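Local coordinates for STIL N-terminal domain-containing protein (Trichoplax adhaerens, PDB 5OI9) that probably takes part in centriole assembly as a STIL-type protein whose N-terminal domain, the part described here, is likely to bind partners such as CEP85, at residues 41-44 with 45-49; 242-245 with 246-250; 249-253 with 254-258. All blocks are in the same frame, centred on the assembly; numbering follows the deposited sequence. Where two conformers were deposited one is given.

From the N terminus, contact 1 comes first: strand 39-44 runs into helix 45-61, and residues 41-49 make the corner between them. After a long run through both sheets, strand 241-245 opens contact 2, whose turn follows that strand. Contact 3 begins on P249 and K250, where contact 2 ends, and leads through a 3-10 segment into strand 256-264. The contacts follow in series; none nests or crosses. Contacts 2 and 3 touch through L251 and together form the connection from edge strand 241-245 to strand 256-264, which lie on either side of strand 229-235 in the seven-stranded sheet. Contact 1, centred about 40 Å from the centre of contact 2, has its strand in the nine-stranded sheet.

Contact 1. Residues 41-44 with 45-49; sequences IDIT and EKCLR
T44 sits at the N-cap of the helix that starts at E45, and its hydroxyl reaches the first turn by way of C47. With chi1 at 69°, OG1 lies between the backbone N and the carbonyl carbon of T44, and from there T44 OG1 takes the amide of C47 in a weak capping bond, 3.3 Å to C47 N and fairly straight at 161°. A second weak bond joins the carbonyl O of T44 to the N of L48 at 3.4 Å. The cap residue thus meets two successive amides of the first turn, one with its side chain and one with its backbone.

C47 turns its thiol back toward the same residue. C47 SG is 3.4 Å from T44 OG1 and 3.5 Å from T44 O, so the sulfur rests beside both acceptors of the cap.

I43, the residue before the cap, supplies the apolar half of the corner. I43 CG2, anti to the backbone N, meets L48 CG at 3.7 Å and also lies 4.0 Å from C47 SG. The side chains of I43 and L48 cross at about a right angle. Joining the residue before an N-cap to the fourth residue of the helix in this way is a hydrophobic staple, which here lies beside the polar cap at the strand-to-helix corner.

The N-to-C directions of the short strand and helix segments differ by 62°. Strand 39-44 lies between strands 85-97 and 343-348; I43 also packs on I170 of strand 167-176, and E45 touches I331 and M333 of strand 322-334.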
loop_
_atom_site.group_PDB
_atom_site.type_symbol
_atom_site.label_atom_id
_atom_site.label_comp_id
_atom_site.label_asym_id
_atom_site.label_seq_id
_atom_site.Cartn_x
_atom_site.Cartn_y
_atom_site.Cartn_z
ATOM N N ILE A 41 7.885 0.810 -10.489
ATOM C CA ILE A 41 7.128 2.009 -10.832
ATOM C C ILE A 41 7.221 2.210 -12.340
ATOM O O ILE A 41 8.327 2.301 -12.888
ATOM C CB ILE A 41 7.659 3.248 -10.091
ATOM C CG1 ILE A 41 7.807 2.971 -8.593
ATOM C CG2 ILE A 41 6.756 4.452 -10.334
ATOM C CD1 ILE A 41 6.506 2.695 -7.876
ATOM N N ASP A 42 6.072 2.281 -13.010
ATOM C CA ASP A 42 6.000 2.606 -14.431
ATOM C C ASP A 42 5.311 3.956 -14.590
ATOM O O ASP A 42 4.184 4.136 -14.120
ATOM C CB ASP A 42 5.247 1.529 -15.214
ATOM C CG ASP A 42 5.989 0.207 -15.254
ATOM O OD1 ASP A 42 7.234 0.216 -15.166
ATOM O OD2 ASP A 42 5.326 -0.843 -15.378
ATOM N N ILE A 43 5.987 4.895 -15.251
ATOM C CA ILE A 43 5.503 6.262 -15.421
ATOM C C ILE A 43 5.441 6.559 -16.913
ATOM O O ILE A 43 6.459 6.469 -17.608
ATOM C CB ILE A 43 6.411 7.280 -14.712
ATOM C CG1 ILE A 43 6.697 6.846 -13.274
ATOM C CG2 ILE A 43 5.782 8.668 -14.739
ATOM C CD1 ILE A 43 7.596 7.806 -12.527
ATOM N N THR A 44 4.260 6.928 -17.401
ATOM C CA THR A 44 4.114 7.199 -18.825
ATOM C C THR A 44 4.735 8.542 -19.188
ATOM O O THR A 44 4.727 9.494 -18.399
ATOM C CB THR A 44 2.641 7.191 -19.239
ATOM O OG1 THR A 44 1.974 8.328 -18.672
ATOM C CG2 THR A 44 1.962 5.915 -18.768
ATOM N N GLU A 45 5.290 8.608 -20.399
ATOM C CA GLU A 45 5.851 9.864 -20.886
ATOM C C GLU A 45 4.778 10.939 -21.004
ATOM O O GLU A 45 5.055 12.121 -20.768
ATOM C CB GLU A 45 6.543 9.639 -22.233
ATOM C CG GLU A 45 7.187 10.878 -22.847
ATOM C CD GLU A 45 6.216 11.696 -23.679
ATOM O OE1 GLU A 45 5.143 11.168 -24.033
ATOM O OE2 GLU A 45 6.522 12.869 -23.971
ATOM N N LYS A 46 3.550 10.545 -21.350
ATOM C CA LYS A 46 2.485 11.520 -21.570
ATOM C C LYS A 46 2.152 12.293 -20.299
ATOM O O LYS A 46 1.957 13.514 -20.345
ATOM C CB LYS A 46 1.238 10.818 -22.105
ATOM C CG LYS A 46 0.173 11.763 -22.635
ATOM C CD LYS A 46 -1.178 11.076 -22.691
ATOM C CE LYS A 46 -1.072 9.715 -23.361
ATOM N NZ LYS A 46 -2.294 8.890 -23.142
ATOM N N CYS A 47 2.063 11.609 -19.154
ATOM C CA CYS A 47 1.716 12.336 -17.936
ATOM C C CYS A 47 2.885 13.184 -17.451
ATOM O O CYS A 47 2.672 14.271 -16.905
ATOM C CB CYS A 47 1.209 11.377 -16.846
ATOM S SG CYS A 47 2.428 10.363 -15.962
ATOM N N LEU A 48 4.121 12.731 -17.675
ATOM C CA LEU A 48 5.276 13.589 -17.415
ATOM C C LEU A 48 5.276 14.805 -18.334
ATOM O O LEU A 48 5.628 15.911 -17.908
ATOM C CB LEU A 48 6.575 12.798 -17.583
ATOM C CG LEU A 48 6.891 11.735 -16.529
ATOM C CD1 LEU A 48 8.124 10.940 -16.930
ATOM C CD2 LEU A 48 7.083 12.373 -15.160
ATOM N N ARG A 49 4.890 14.619 -19.599
ATOM C CA ARG A 49 4.834 15.747 -20.524
ATOM C C ARG A 49 3.770 16.753 -20.099
ATOM O O ARG A 49 3.994 17.968 -20.163
ATOM C CB ARG A 49 4.574 15.252 -21.947
ATOM C CG ARG A 49 4.551 16.363 -22.991
ATOM C CD ARG A 49 4.235 15.830 -24.382
ATOM N NE ARG A 49 5.304 14.985 -24.907
ATOM C CZ ARG A 49 6.350 15.441 -25.590
ATOM N NH1 ARG A 49 6.472 16.737 -25.833
ATOM N NH2 ARG A 49 7.275 14.598 -26.030
#

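Contact 2. Residues 242-245 with 246-250; sequences LLVL and DSDPK
V244 and D248 meet across the turn that follows strand 241-245, and their side chains make the van der Waals part of the contact. V244 CG1 touches D248 CB at 3.5 Å and passes D248 OD2 at 3.7 Å, the two side chains crossing at about a right angle.

The backbone bond D248 N to L245 O, 3.3 Å long, closes a type I beta turn over residues 245-248. Although nearly straight at the hydrogen (169°), it approaches L245 O from above the carbonyl plane, 65° out of it.

Polar bonds gather on the D248 carboxylate: with CG anti to the backbone N (chi1 -163°), it is carried past V244 CG1 to K250. D248 OD1 accepts from K250 N at 3.0 Å, an Asx turn, on its anti side and tilted from the carboxylate plane; its syn lone pair takes K250 NZ at 2.7 Å in a salt bridge. OD2 receives a hydrogen bond from a water that in turn accepts from L245 N, linking the turn back to the strand. Without the D248 carboxylate, as with an alanine here, the K250 ammonium would probably lose its mate and the Asx turn its acceptor.

Strand 241-245 is an outermost strand of its sheet, paired with 229-235. W260 of strand 256-264 bonds to V244 O, L245 packs on L211 of helix 210-216, and D246 OD2 bonds to S159 OG.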
loop_
_atom_site.group_PDB
_atom_site.type_symbol
_atom_site.label_atom_id
_atom_site.label_comp_id
_atom_site.label_asym_id
_atom_site.label_seq_id
_atom_site.Cartn_x
_atom_site.Cartn_y
_atom_site.Cartn_z
ATOM N N LEU A 242 -16.764 -15.311 16.077
ATOM C CA LEU A 242 -17.827 -14.605 15.373
ATOM C C LEU A 242 -17.189 -13.688 14.339
ATOM O O LEU A 242 -16.327 -12.872 14.682
ATOM C CB LEU A 242 -18.694 -13.799 16.345
ATOM C CG LEU A 242 -19.860 -14.531 17.007
ATOM C CD1 LEU A 242 -20.441 -13.708 18.148
ATOM C CD2 LEU A 242 -20.928 -14.828 15.972
ATOM N N LEU A 243 -17.610 -13.822 13.085
ATOM C CA LEU A 243 -17.073 -13.000 12.010
ATOM C C LEU A 243 -17.856 -11.699 11.914
ATOM O O LEU A 243 -19.084 -11.686 12.039
ATOM C CB LEU A 243 -17.122 -13.746 10.676
ATOM C CG LEU A 243 -16.444 -15.119 10.630
ATOM C CD1 LEU A 243 -16.277 -15.577 9.191
ATOM C CD2 LEU A 243 -15.104 -15.108 11.350
ATOM N N VAL A 244 -17.136 -10.602 11.692
ATOM C CA VAL A 244 -17.712 -9.263 11.705
ATOM C C VAL A 244 -17.306 -8.534 10.433
ATOM O O VAL A 244 -16.161 -8.643 9.981
ATOM C CB VAL A 244 -17.265 -8.470 12.953
ATOM C CG1 VAL A 244 -18.007 -7.153 13.041
ATOM C CG2 VAL A 244 -17.481 -9.287 14.223
ATOM N N LEU A 245 -18.248 -7.790 9.855
ATOM C CA LEU A 245 -17.944 -6.950 8.706
ATOM C C LEU A 245 -17.037 -5.794 9.114
ATOM O O LEU A 245 -17.073 -5.321 10.254
ATOM C CB LEU A 245 -19.233 -6.410 8.089
ATOM C CG LEU A 245 -20.196 -7.447 7.514
ATOM C CD1 LEU A 245 -21.472 -6.779 7.027
ATOM C CD2 LEU A 245 -19.526 -8.218 6.390
ATOM N N ASP A 246 -16.220 -5.326 8.163
ATOM C CA ASP A 246 -15.299 -4.234 8.459
ATOM C C ASP A 246 -16.006 -2.894 8.637
ATOM O O ASP A 246 -15.351 -1.913 9.002
ATOM C CB ASP A 246 -14.225 -4.121 7.368
ATOM C CG ASP A 246 -14.796 -3.793 5.990
ATOM O OD1 ASP A 246 -16.022 -3.589 5.863
ATOM O OD2 ASP A 246 -14.001 -3.741 5.021
ATOM N N SER A 247 -17.317 -2.835 8.394
ATOM C CA SER A 247 -18.097 -1.614 8.531
ATOM C C SER A 247 -19.010 -1.621 9.748
ATOM O O SER A 247 -19.743 -0.651 9.961
ATOM C CB SER A 247 -18.937 -1.388 7.269
ATOM O OG SER A 247 -19.863 -2.446 7.089
ATOM N N ASP A 248 -18.995 -2.686 10.539
ATOM C CA ASP A 248 -19.864 -2.784 11.708
ATOM C C ASP A 248 -19.439 -1.765 12.758
ATOM O O ASP A 248 -18.301 -1.826 13.240
ATOM C CB ASP A 248 -19.804 -4.199 12.275
ATOM C CG ASP A 248 -20.952 -4.510 13.221
ATOM O OD1 ASP A 248 -21.382 -3.612 13.977
ATOM O OD2 ASP A 248 -21.422 -5.667 13.212
ATOM N N PRO A 249 -20.304 -0.823 13.144
ATOM C CA PRO A 249 -19.898 0.177 14.147
ATOM C C PRO A 249 -19.549 -0.416 15.502
ATOM O O PRO A 249 -18.849 0.240 16.282
ATOM C CB PRO A 249 -21.118 1.106 14.235
ATOM C CG PRO A 249 -22.259 0.298 13.709
ATOM C CD PRO A 249 -21.680 -0.608 12.667
ATOM N N LYS A 250 -20.000 -1.636 15.804
ATOM C CA LYS A 250 -19.637 -2.291 17.057
ATOM C C LYS A 250 -18.152 -2.618 17.143
ATOM O O LYS A 250 -17.675 -2.952 18.233
ATOM C CB LYS A 250 -20.449 -3.575 17.237
ATOM C CG LYS A 250 -21.939 -3.346 17.428
ATOM C CD LYS A 250 -22.679 -4.658 17.640
ATOM C CE LYS A 250 -22.686 -5.503 16.373
ATOM N NZ LYS A 250 -23.449 -4.849 15.274
HETATM O O HOH W 1 -20.961 -7.499 11.254
#

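Contact 3. Residues 249-253 with 254-258; sequences PKLSS and IPLVG
I254 meets K250 and L251 through both its backbone and its side chain. Among the backbone bonds, I254 N donates to K250 O at 3.0 Å, approaching nearly along the C=O axis, with an angle of 171° at the oxygen. K250 O also accepts from S253 N at 3.2 Å. Two consecutive amides, three and four residues on, therefore share the K250 carbonyl where the 3-10 segment finishes and the chain departs toward the next strand.

A water spans the turn by donating to two further carbonyls: its oxygen lies 2.8 Å from both L251 O and I254 O. It holds together two acceptors that cannot bond to each other. Within the 3-10 segment, S252 OG gives a weak hydrogen bond to P249 O.

The apolar contacts come from I254, L251 and L256. I254 stands with CG1 anti to the backbone N (chi1 -166°), which swings CG2 back over the turn; I254 CG2 lies 3.3 Å from K250 O and 3.8 Å from L251 CA, packing against the backbone that its own amide is bonded to. L251 and L256 cross at about a right angle. The CD2 methyl of L251 faces the fork of L256, 4.1 Å from L256 CD2, while L256 CD1 also lies 3.9 Å from L251 O. The two leucines, five residues apart, thus pack the approach to strand 256-264 against the 3-10 segment.

This is structural packing in the connection from edge strand 241-245 past strand 229-235 to strand 256-264, which runs between strands 229-235 and 296-302. L251 packs on Y232 and I254 on A234, both of strand 229-235. A neighbouring loop supplies L285, which touches L251 and L256, and T286 and N287, which bond to the carbonyls of S252 and S253.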
loop_
_atom_site.group_PDB
_atom_site.type_symbol
_atom_site.label_atom_id
_atom_site.label_comp_id
_atom_site.label_asym_id
_atom_site.label_seq_id
_atom_site.Cartn_x
_atom_site.Cartn_y
_atom_site.Cartn_z
ATOM N N PRO A 249 -20.304 -0.823 13.144
ATOM C CA PRO A 249 -19.898 0.177 14.147
ATOM C C PRO A 249 -19.549 -0.416 15.502
ATOM O O PRO A 249 -18.849 0.240 16.282
ATOM C CB PRO A 249 -21.118 1.106 14.235
ATOM C CG PRO A 249 -22.259 0.298 13.709
ATOM C CD PRO A 249 -21.680 -0.608 12.667
ATOM N N LYS A 250 -20.000 -1.636 15.804
ATOM C CA LYS A 250 -19.637 -2.291 17.057
ATOM C C LYS A 250 -18.152 -2.618 17.143
ATOM O O LYS A 250 -17.675 -2.952 18.233
ATOM C CB LYS A 250 -20.449 -3.575 17.237
ATOM C CG LYS A 250 -21.939 -3.346 17.428
ATOM C CD LYS A 250 -22.679 -4.658 17.640
ATOM C CE LYS A 250 -22.686 -5.503 16.373
ATOM N NZ LYS A 250 -23.449 -4.849 15.274
ATOM N N LEU A 251 -17.416 -2.528 16.031
ATOM C CA LEU A 251 -15.996 -2.866 16.029
ATOM C C LEU A 251 -15.186 -2.025 17.009
ATOM O O LEU A 251 -14.094 -2.441 17.410
ATOM C CB LEU A 251 -15.420 -2.700 14.622
ATOM C CG LEU A 251 -15.784 -3.764 13.588
ATOM C CD1 LEU A 251 -15.366 -3.308 12.200
ATOM C CD2 LEU A 251 -15.133 -5.095 13.942
ATOM N N SER A 252 -15.690 -0.855 17.405
ATOM C CA SER A 252 -14.903 0.030 18.257
ATOM C C SER A 252 -14.706 -0.539 19.659
ATOM O O SER A 252 -13.704 -0.225 20.312
ATOM C CB SER A 252 -15.554 1.413 18.323
ATOM O OG SER A 252 -16.884 1.336 18.806
ATOM N N SER A 253 -15.629 -1.376 20.146
ATOM C CA SER A 253 -15.479 -1.915 21.494
ATOM C C SER A 253 -15.815 -3.394 21.639
ATOM O O SER A 253 -15.641 -3.934 22.736
ATOM C CB SER A 253 -16.329 -1.103 22.490
ATOM O OG SER A 253 -17.681 -1.046 22.078
ATOM N N ILE A 254 -16.278 -4.064 20.592
ATOM C CA ILE A 254 -16.492 -5.514 20.681
ATOM C C ILE A 254 -15.147 -6.200 20.913
ATOM O O ILE A 254 -14.123 -5.739 20.376
ATOM C CB ILE A 254 -17.177 -6.028 19.405
ATOM C CG1 ILE A 254 -17.725 -7.448 19.588
ATOM C CG2 ILE A 254 -16.238 -5.968 18.201
ATOM C CD1 ILE A 254 -18.499 -7.959 18.390
ATOM N N PRO A 255 -15.073 -7.255 21.728
ATOM C CA PRO A 255 -13.780 -7.926 21.955
ATOM C C PRO A 255 -13.320 -8.665 20.706
ATOM O O PRO A 255 -13.978 -9.600 20.245
ATOM C CB PRO A 255 -14.080 -8.889 23.110
ATOM C CG PRO A 255 -15.556 -9.113 23.042
ATOM C CD PRO A 255 -16.135 -7.807 22.586
ATOM N N LEU A 256 -12.178 -8.248 20.168
ATOM C CA LEU A 256 -11.654 -8.781 18.918
ATOM C C LEU A 256 -10.420 -9.633 19.180
ATOM O O LEU A 256 -9.606 -9.315 20.051
ATOM C CB LEU A 256 -11.318 -7.646 17.946
ATOM C CG LEU A 256 -12.512 -6.817 17.465
ATOM C CD1 LEU A 256 -12.057 -5.626 16.640
ATOM C CD2 LEU A 256 -13.472 -7.693 16.665
ATOM N N VAL A 257 -10.286 -10.717 18.416
ATOM C CA VAL A 257 -9.170 -11.645 18.553
ATOM C C VAL A 257 -8.408 -11.846 17.254
ATOM O O VAL A 257 -7.473 -12.652 17.219
ATOM C CB VAL A 257 -9.637 -13.007 19.106
ATOM C CG1 VAL A 257 -10.111 -12.865 20.546
ATOM C CG2 VAL A 257 -10.740 -13.583 18.222
ATOM N N GLY A 258 -8.778 -11.153 16.185
ATOM C CA GLY A 258 -8.082 -11.325 14.925
ATOM C C GLY A 258 -8.930 -10.832 13.766
ATOM O O GLY A 258 -9.793 -9.972 13.928
HETATM O O HOH W 2 -12.616 -3.546 19.479
#